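Side-chain contacts in putative type 11 methyltransferase (Sulfolobus solfataricus, PDB 3I9F), which probably acts as an S-adenosylmethionine-dependent methyltransferase and binds zinc ions: residues I79-S84 against G135-F140; R100-D105 against L157-S162; D105-I110 against V141-F146. All blocks are in the same frame, centred on the assembly; numbering follows the deposited sequence.

Contact 1. Residues I79-S84 against G135-F140; sequences ILFANS and GWFSNF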
# COMPACT_ATOMS: atom_id res chain seq x y z
N ILE B 79 -6.87 13.41 -6.08
CA ILE B 79 -6.40 13.48 -4.70
C ILE B 79 -7.32 14.43 -3.97
O ILE B 79 -7.43 15.59 -4.35
CB ILE B 79 -4.96 14.05 -4.64
CG1 ILE B 79 -3.98 13.10 -5.32
CG2 ILE B 79 -4.54 14.28 -3.21
CD1 ILE B 79 -2.65 13.69 -5.56
N LEU B 80 -7.99 13.95 -2.94
CA LEU B 80 -8.84 14.80 -2.13
C LEU B 80 -8.13 15.21 -0.85
O LEU B 80 -7.52 14.39 -0.13
CB LEU B 80 -10.12 14.05 -1.77
CG LEU B 80 -11.08 14.74 -0.80
CD1 LEU B 80 -11.70 16.00 -1.39
CD2 LEU B 80 -12.17 13.77 -0.34
N PHE B 81 -8.24 16.50 -0.55
CA PHE B 81 -7.85 17.08 0.74
C PHE B 81 -9.09 17.67 1.34
O PHE B 81 -9.46 18.78 1.02
CB PHE B 81 -6.82 18.17 0.53
CG PHE B 81 -5.43 17.67 0.27
CD1 PHE B 81 -4.62 17.25 1.30
CD2 PHE B 81 -4.93 17.68 -0.99
CE1 PHE B 81 -3.36 16.82 1.09
CE2 PHE B 81 -3.65 17.24 -1.24
CZ PHE B 81 -2.87 16.80 -0.21
N ALA B 82 -9.74 16.92 2.21
CA ALA B 82 -10.98 17.33 2.86
C ALA B 82 -10.76 17.76 4.30
O ALA B 82 -10.69 16.93 5.20
CB ALA B 82 -12.03 16.16 2.82
N ASN B 83 -10.70 19.06 4.51
CA ASN B 83 -10.46 19.65 5.84
C ASN B 83 -9.23 19.14 6.49
O ASN B 83 -9.21 19.01 7.69
CB ASN B 83 -11.64 19.41 6.75
CG ASN B 83 -12.94 19.83 6.10
OD1 ASN B 83 -13.10 21.01 5.70
ND2 ASN B 83 -13.83 18.89 5.90
N SER B 84 -8.21 18.83 5.70
CA SER B 84 -7.08 18.09 6.24
C SER B 84 -5.73 18.75 5.97
O SER B 84 -4.83 18.50 6.70
CB SER B 84 -7.07 16.64 5.73
OG SER B 84 -6.92 16.59 4.33
N GLY B 135 -0.73 29.38 -2.60
CA GLY B 135 0.66 29.52 -2.21
C GLY B 135 1.35 28.17 -2.12
O GLY B 135 2.46 28.03 -2.56
N TRP B 136 0.68 27.16 -1.57
CA TRP B 136 1.25 25.80 -1.49
C TRP B 136 1.15 25.01 -2.80
O TRP B 136 2.09 24.28 -3.22
CB TRP B 136 0.53 24.99 -0.40
CG TRP B 136 0.77 25.55 0.91
CD1 TRP B 136 -0.08 26.35 1.62
CD2 TRP B 136 1.93 25.40 1.68
NE1 TRP B 136 0.50 26.71 2.79
CE2 TRP B 136 1.74 26.14 2.86
CE3 TRP B 136 3.14 24.74 1.48
CZ2 TRP B 136 2.71 26.20 3.87
CZ3 TRP B 136 4.10 24.80 2.48
CH2 TRP B 136 3.88 25.55 3.66
N PHE B 137 -0.02 25.10 -3.42
CA PHE B 137 -0.29 24.40 -4.63
C PHE B 137 0.02 25.33 -5.79
O PHE B 137 -0.80 25.52 -6.66
CB PHE B 137 -1.73 23.95 -4.65
CG PHE B 137 -2.03 22.83 -3.68
CD1 PHE B 137 -2.03 21.52 -4.11
CD2 PHE B 137 -2.32 23.09 -2.35
CE1 PHE B 137 -2.29 20.49 -3.24
CE2 PHE B 137 -2.59 22.08 -1.49
CZ PHE B 137 -2.57 20.78 -1.93
N SER B 138 1.25 25.86 -5.80
CA SER B 138 1.66 26.91 -6.73
C SER B 138 1.99 26.47 -8.17
O SER B 138 2.21 27.33 -9.02
CB SER B 138 2.91 27.58 -6.18
OG SER B 138 3.92 26.58 -6.06
N ASN B 139 2.07 25.16 -8.41
CA ASN B 139 2.19 24.61 -9.77
C ASN B 139 0.82 24.18 -10.30
O ASN B 139 0.72 23.29 -11.16
CB ASN B 139 3.14 23.41 -9.79
CG ASN B 139 4.47 23.69 -9.11
OD1 ASN B 139 4.73 23.25 -7.95
ND2 ASN B 139 5.33 24.45 -9.80
N PHE B 140 -0.24 24.77 -9.74
CA PHE B 140 -1.60 24.37 -10.07
C PHE B 140 -2.45 25.58 -10.25
O PHE B 140 -2.16 26.64 -9.70
CB PHE B 140 -2.21 23.51 -8.96
CG PHE B 140 -1.49 22.22 -8.72
CD1 PHE B 140 -1.97 21.04 -9.23
CD2 PHE B 140 -0.32 22.19 -7.97
CE1 PHE B 140 -1.28 19.87 -9.02
CE2 PHE B 140 0.37 21.03 -7.77
CZ PHE B 140 -0.11 19.87 -8.29
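F81 and F137 meet as an offset edge-to-face pair, and this aromatic contact is the whole of the meeting between I79-S84 and G135-F140. The ring centroids are 5.7 Å apart and the planes stand at 73°, with the edge of F137 turned toward the face of F81. F137 comes in by its outermost atom: CZ of F137 lies 3.8 Å from CE2 of F81, which sits near the plane of the F137 ring. In each phenylalanine CG is anti to the carbonyl carbon (chi1 -78° in F81, -71° in F137), which sends both rings into the gap between the two backbones. Within the second segment F137 also packs against F140, its CD1 4.2 Å above that ring and displaced toward the rim.

Two weak backbone bonds accompany the turn at F137, S138 N to W136 O and F140 N to F137 O. F137 is the first residue past helix 130-136 and the centre of an inverse gamma turn. A type I turn runs from F137 to F140, leading the chain into strand 140-146.

The pair belongs to the buried core on one side of the Rossmann-like sheet. Y24 stacks on F81, F85 meets both rings, V94, I95 and V98 of helix 91-101 close over the cluster, and I110 and L157 complete it from strands 106-113 and 152-159.

Contact 2. Residues R100-D105 against L157-S162; sequences RILKDD and LKRKTS. With ZN (zinc ion), chain F.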
# COMPACT_ATOMS: atom_id res chain seq x y z
N ARG B 100 4.36 14.01 -7.42
CA ARG B 100 4.99 12.81 -7.97
C ARG B 100 3.93 11.75 -8.33
O ARG B 100 4.09 11.09 -9.35
CB ARG B 100 6.03 12.26 -7.00
CG ARG B 100 6.49 10.83 -7.19
CD ARG B 100 7.35 10.29 -5.97
NE ARG B 100 6.55 9.87 -4.82
CZ ARG B 100 5.77 8.80 -4.78
NH1 ARG B 100 5.67 7.98 -5.82
NH2 ARG B 100 5.08 8.50 -3.68
N ILE B 101 2.88 11.61 -7.53
CA ILE B 101 1.94 10.52 -7.71
C ILE B 101 0.85 10.89 -8.69
O ILE B 101 0.34 10.03 -9.34
CB ILE B 101 1.31 10.00 -6.38
CG1 ILE B 101 0.51 11.08 -5.67
CG2 ILE B 101 2.39 9.42 -5.46
CD1 ILE B 101 -0.24 10.59 -4.42
N LEU B 102 0.50 12.16 -8.79
CA LEU B 102 -0.57 12.60 -9.70
C LEU B 102 -0.17 12.46 -11.20
O LEU B 102 0.98 12.72 -11.57
CB LEU B 102 -0.94 14.05 -9.39
CG LEU B 102 -2.26 14.57 -9.94
CD1 LEU B 102 -3.48 13.91 -9.25
CD2 LEU B 102 -2.31 16.10 -9.84
N LYS B 103 -1.12 12.05 -12.04
CA LYS B 103 -0.86 12.02 -13.51
C LYS B 103 -0.76 13.43 -14.08
O LYS B 103 -1.10 14.42 -13.42
CB LYS B 103 -1.96 11.28 -14.27
CG LYS B 103 -2.15 9.79 -13.99
CD LYS B 103 -3.21 9.27 -14.98
CE LYS B 103 -3.56 7.79 -14.85
NZ LYS B 103 -2.41 6.88 -15.28
N ASP B 104 -0.29 13.56 -15.30
CA ASP B 104 -0.26 14.89 -15.94
C ASP B 104 -1.63 15.55 -16.03
O ASP B 104 -1.74 16.74 -15.89
CB ASP B 104 0.38 14.79 -17.31
CG ASP B 104 1.85 14.33 -17.24
OD1 ASP B 104 2.44 14.13 -16.12
OD2 ASP B 104 2.42 14.19 -18.35
N ASP B 105 -2.68 14.77 -16.21
CA ASP B 105 -4.05 15.27 -16.34
C ASP B 105 -4.85 15.03 -15.05
O ASP B 105 -6.08 15.05 -15.05
CB ASP B 105 -4.73 14.59 -17.55
CG ASP B 105 -4.86 13.03 -17.39
OD1 ASP B 105 -3.87 12.35 -16.91
OD2 ASP B 105 -5.95 12.48 -17.77
N LEU B 157 -8.51 21.58 -8.88
CA LEU B 157 -7.27 22.15 -9.27
C LEU B 157 -6.66 21.25 -10.33
O LEU B 157 -6.76 20.05 -10.20
CB LEU B 157 -6.35 22.15 -8.06
CG LEU B 157 -6.10 23.34 -7.19
CD1 LEU B 157 -7.37 23.97 -6.77
CD2 LEU B 157 -5.28 22.91 -5.99
N LYS B 158 -6.01 21.82 -11.35
CA LYS B 158 -5.25 21.07 -12.34
C LYS B 158 -3.86 21.63 -12.41
O LYS B 158 -3.63 22.74 -12.02
CB LYS B 158 -5.89 21.22 -13.73
CG LYS B 158 -5.93 22.69 -14.25
CD LYS B 158 -6.70 22.87 -15.55
CE LYS B 158 -5.80 23.16 -16.75
NZ LYS B 158 -6.54 23.87 -17.82
N ARG B 159 -2.95 20.87 -12.98
CA ARG B 159 -1.58 21.33 -13.11
C ARG B 159 -1.44 22.52 -14.04
O ARG B 159 -2.05 22.53 -15.10
CB ARG B 159 -0.72 20.22 -13.69
CG ARG B 159 -0.49 19.03 -12.79
CD ARG B 159 0.43 18.10 -13.50
NE ARG B 159 0.72 16.84 -12.82
CZ ARG B 159 1.68 16.64 -11.91
NH1 ARG B 159 2.41 17.63 -11.47
NH2 ARG B 159 1.88 15.42 -11.42
N LYS B 160 -0.62 23.50 -13.69
CA LYS B 160 -0.24 24.54 -14.67
C LYS B 160 0.36 23.91 -15.93
O LYS B 160 1.19 23.01 -15.82
CB LYS B 160 0.78 25.52 -14.08
CG LYS B 160 0.17 26.64 -13.27
CD LYS B 160 1.20 27.69 -12.88
CE LYS B 160 0.68 28.60 -11.75
NZ LYS B 160 1.79 29.14 -10.90
N THR B 161 -0.05 24.38 -17.11
CA THR B 161 0.56 23.95 -18.39
C THR B 161 2.02 24.43 -18.44
O THR B 161 2.27 25.63 -18.20
CB THR B 161 -0.22 24.52 -19.61
N SER B 162 2.98 23.54 -18.73
CA SER B 162 4.42 23.92 -18.76
C SER B 162 5.05 23.78 -20.15
O SER B 162 5.06 22.68 -20.73
CB SER B 162 5.25 23.09 -17.76
ZN ZN F . 4.37 13.95 -16.20
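Just past the C-terminal end of helix 91-101, where the chain enters the short strand 102-103, the backbone carbonyls of L102 and K103 are held by the guanidinium group of R159, the final residue of strand 152-159. R159 reaches across with its chain extended from CG to NE and spends a different nitrogen on each carbonyl. NE bonds to K103 O at 3.1 Å in a nearly straight line (176°), and NH2 bonds to L102 O at 2.8 Å along a more bent path (145°). Both oxygens lie close to the guanidinium plane, yet each is approached from above its own carbonyl plane. NH2 has a further acceptor in K99 O, so these bonds together fix the rotation of the guanidinium group.

Van der Waals contacts fill in around the bonds. L102 places CD2 over one guanidinium face and CB 3.7 Å from R159 NH2, while R159 CD rests 3.5 Å from D104 O. With an alanine in place of R159, the carbonyls of L102 and K103 would probably be left without their side-chain donors and the side chain of L102 without its flat neighbour.

D104 binds a zinc ion through OD1 at 1.9 Å; that oxygen lies 4.6 Å from R159 NE, too far for a bond, though the opposite charges probably favour each other. H166, H168 and H170 complete this site; they belong to the terminal histidine run, in all likelihood an expression tag.

L102 also packs on I79, V108 and F140, so the contact joins the end of helix 91-101 and strand 102-103 to the end of strand 152-159, against strands 76-82, 106-113 and 140-146.

Contact 3. Residues D105-I110 against V141-F146; sequences DGRVII and VVEKRF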
# COMPACT_ATOMS: atom_id res chain seq x y z
N ASP B 105 -2.68 14.77 -16.21
CA ASP B 105 -4.05 15.27 -16.34
C ASP B 105 -4.85 15.03 -15.05
O ASP B 105 -6.08 15.05 -15.05
CB ASP B 105 -4.73 14.59 -17.55
CG ASP B 105 -4.86 13.03 -17.39
OD1 ASP B 105 -3.87 12.35 -16.91
OD2 ASP B 105 -5.95 12.48 -17.77
N GLY B 106 -4.16 14.84 -13.93
CA GLY B 106 -4.85 14.51 -12.68
C GLY B 106 -5.43 15.77 -12.10
O GLY B 106 -5.10 16.84 -12.57
N ARG B 107 -6.29 15.63 -11.10
CA ARG B 107 -6.95 16.75 -10.43
C ARG B 107 -6.79 16.66 -8.90
O ARG B 107 -6.85 15.58 -8.32
CB ARG B 107 -8.47 16.72 -10.77
CG ARG B 107 -8.99 17.68 -11.86
CD ARG B 107 -8.09 17.80 -13.02
NE ARG B 107 -8.69 18.52 -14.14
CZ ARG B 107 -8.07 18.72 -15.30
NH1 ARG B 107 -8.70 19.37 -16.27
NH2 ARG B 107 -6.83 18.28 -15.50
N VAL B 108 -6.58 17.81 -8.25
CA VAL B 108 -6.61 17.89 -6.81
C VAL B 108 -7.91 18.56 -6.36
O VAL B 108 -8.26 19.61 -6.85
CB VAL B 108 -5.40 18.69 -6.29
CG1 VAL B 108 -5.51 18.93 -4.74
CG2 VAL B 108 -4.08 17.97 -6.68
N ILE B 109 -8.61 17.94 -5.42
CA ILE B 109 -9.82 18.52 -4.87
C ILE B 109 -9.56 19.00 -3.46
O ILE B 109 -9.24 18.20 -2.61
CB ILE B 109 -10.97 17.49 -4.78
CG1 ILE B 109 -11.21 16.81 -6.14
CG2 ILE B 109 -12.23 18.18 -4.35
CD1 ILE B 109 -11.72 15.37 -6.05
N ILE B 110 -9.72 20.31 -3.21
CA ILE B 110 -9.66 20.88 -1.88
C ILE B 110 -11.04 21.21 -1.35
O ILE B 110 -11.79 21.92 -1.99
CB ILE B 110 -8.86 22.22 -1.85
CG1 ILE B 110 -7.44 22.05 -2.42
CG2 ILE B 110 -8.82 22.82 -0.42
CD1 ILE B 110 -6.74 20.80 -2.02
N VAL B 141 -3.52 25.43 -11.01
CA VAL B 141 -4.51 26.50 -11.16
C VAL B 141 -5.87 25.98 -10.82
O VAL B 141 -6.14 24.80 -10.99
CB VAL B 141 -4.50 27.17 -12.62
CG1 VAL B 141 -3.51 28.35 -12.64
CG2 VAL B 141 -4.15 26.17 -13.72
N VAL B 142 -6.73 26.86 -10.32
CA VAL B 142 -8.12 26.52 -10.10
C VAL B 142 -8.84 26.36 -11.43
O VAL B 142 -8.76 27.25 -12.28
CB VAL B 142 -8.89 27.58 -9.32
CG1 VAL B 142 -10.34 27.08 -9.09
CG2 VAL B 142 -8.20 27.88 -7.99
N GLU B 143 -9.53 25.24 -11.56
CA GLU B 143 -10.33 24.92 -12.72
C GLU B 143 -11.82 25.16 -12.41
O GLU B 143 -12.51 25.80 -13.20
CB GLU B 143 -10.06 23.46 -13.13
CG GLU B 143 -11.21 22.77 -13.82
CD GLU B 143 -10.78 21.57 -14.62
OE1 GLU B 143 -10.64 20.48 -14.03
OE2 GLU B 143 -10.62 21.73 -15.85
N LYS B 144 -12.30 24.64 -11.28
CA LYS B 144 -13.65 24.93 -10.81
C LYS B 144 -13.66 25.38 -9.34
O LYS B 144 -12.73 25.09 -8.58
CB LYS B 144 -14.53 23.69 -10.92
CG LYS B 144 -14.80 23.21 -12.32
CD LYS B 144 -15.22 21.69 -12.34
CE LYS B 144 -15.71 21.22 -13.73
NZ LYS B 144 -14.95 21.85 -14.89
N ARG B 145 -14.74 26.06 -8.95
CA ARG B 145 -15.03 26.35 -7.53
C ARG B 145 -16.41 25.88 -7.15
O ARG B 145 -17.29 25.84 -7.98
CB ARG B 145 -14.99 27.82 -7.26
CG ARG B 145 -13.71 28.45 -7.59
CD ARG B 145 -13.66 29.80 -6.94
NE ARG B 145 -12.36 30.41 -7.15
CZ ARG B 145 -11.93 30.91 -8.30
NH1 ARG B 145 -12.72 30.89 -9.38
NH2 ARG B 145 -10.71 31.44 -8.38
N PHE B 146 -16.61 25.54 -5.89
CA PHE B 146 -17.90 25.08 -5.41
C PHE B 146 -18.03 25.29 -3.89
O PHE B 146 -17.03 25.47 -3.21
CB PHE B 146 -18.17 23.63 -5.82
CG PHE B 146 -17.27 22.63 -5.17
CD1 PHE B 146 -17.77 21.79 -4.15
CD2 PHE B 146 -15.94 22.50 -5.56
CE1 PHE B 146 -16.94 20.84 -3.53
CE2 PHE B 146 -15.11 21.54 -4.94
CZ PHE B 146 -15.60 20.73 -3.93
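A bend at the second torsion of R107 (chi2 40°) swings its guanidinium group to meet E143, whose own chain reaches out with CG opposite the backbone N (chi1 152°) and stays extended beyond it. The two side chains cross at about a right angle and form a salt bridge. R107 grips the carboxylate side-on, with NE 2.8 Å from E143 OE1 and NH1 3.1 Å from E143 OE2; a weak third bond joins NH1 to OE1 at 3.2 Å. Both oxygens are met on their syn sides, but not in a flat fork: the guanidinium and carboxylate planes are 53° apart, and the donors lie out of the carboxylate plane.

Farther along the strands an apolar contact follows. I109 CG2 stands 4.2 Å from CZ of F146, at the edge of that ring. I13 of helix 10-14 touches both I109 and F146.

Strands 106-110 and 141-146 are not partners in the sheet. Strand 152-159 runs between them, their axes come no nearer than 9.1 Å, and the side chain of R107 also touches V156 and K158 of that middle strand. A classic beta bulge, in which E143 and K144 both face V156, interrupts the regular pairing where the bridge is made.

The bidentate ion pair thus ties the outermost strand to one two places inward. Since both residues are only partly buried, water may compete for it, and each charge is likely to be largely offset by the other.

In the fold
The contacts join four strands adjacent in the sheet, 76-82, 106-113, 152-159 and 140-146, in the 3-2-1-4-5-7-6 order of class I methyltransferases. Contacts 1 and 3 are stitched by I79 O to I109 N and F81 N to I109 O, both 2.8 Å; contacts 2 and 3 share D105 and are joined by L157 N to V108 O at 2.8 Å. Between contacts 1 and 2, N139 O and K160 N are 2.9 Å apart. The zinc ion belongs to contact 2, about 12 Å from the R107 side chain of contact 3. F81 of contact 1 is about 11 Å, side chain to side chain, from D90, which binds zinc in a crystal of this protein though no ion sits on it in this chain.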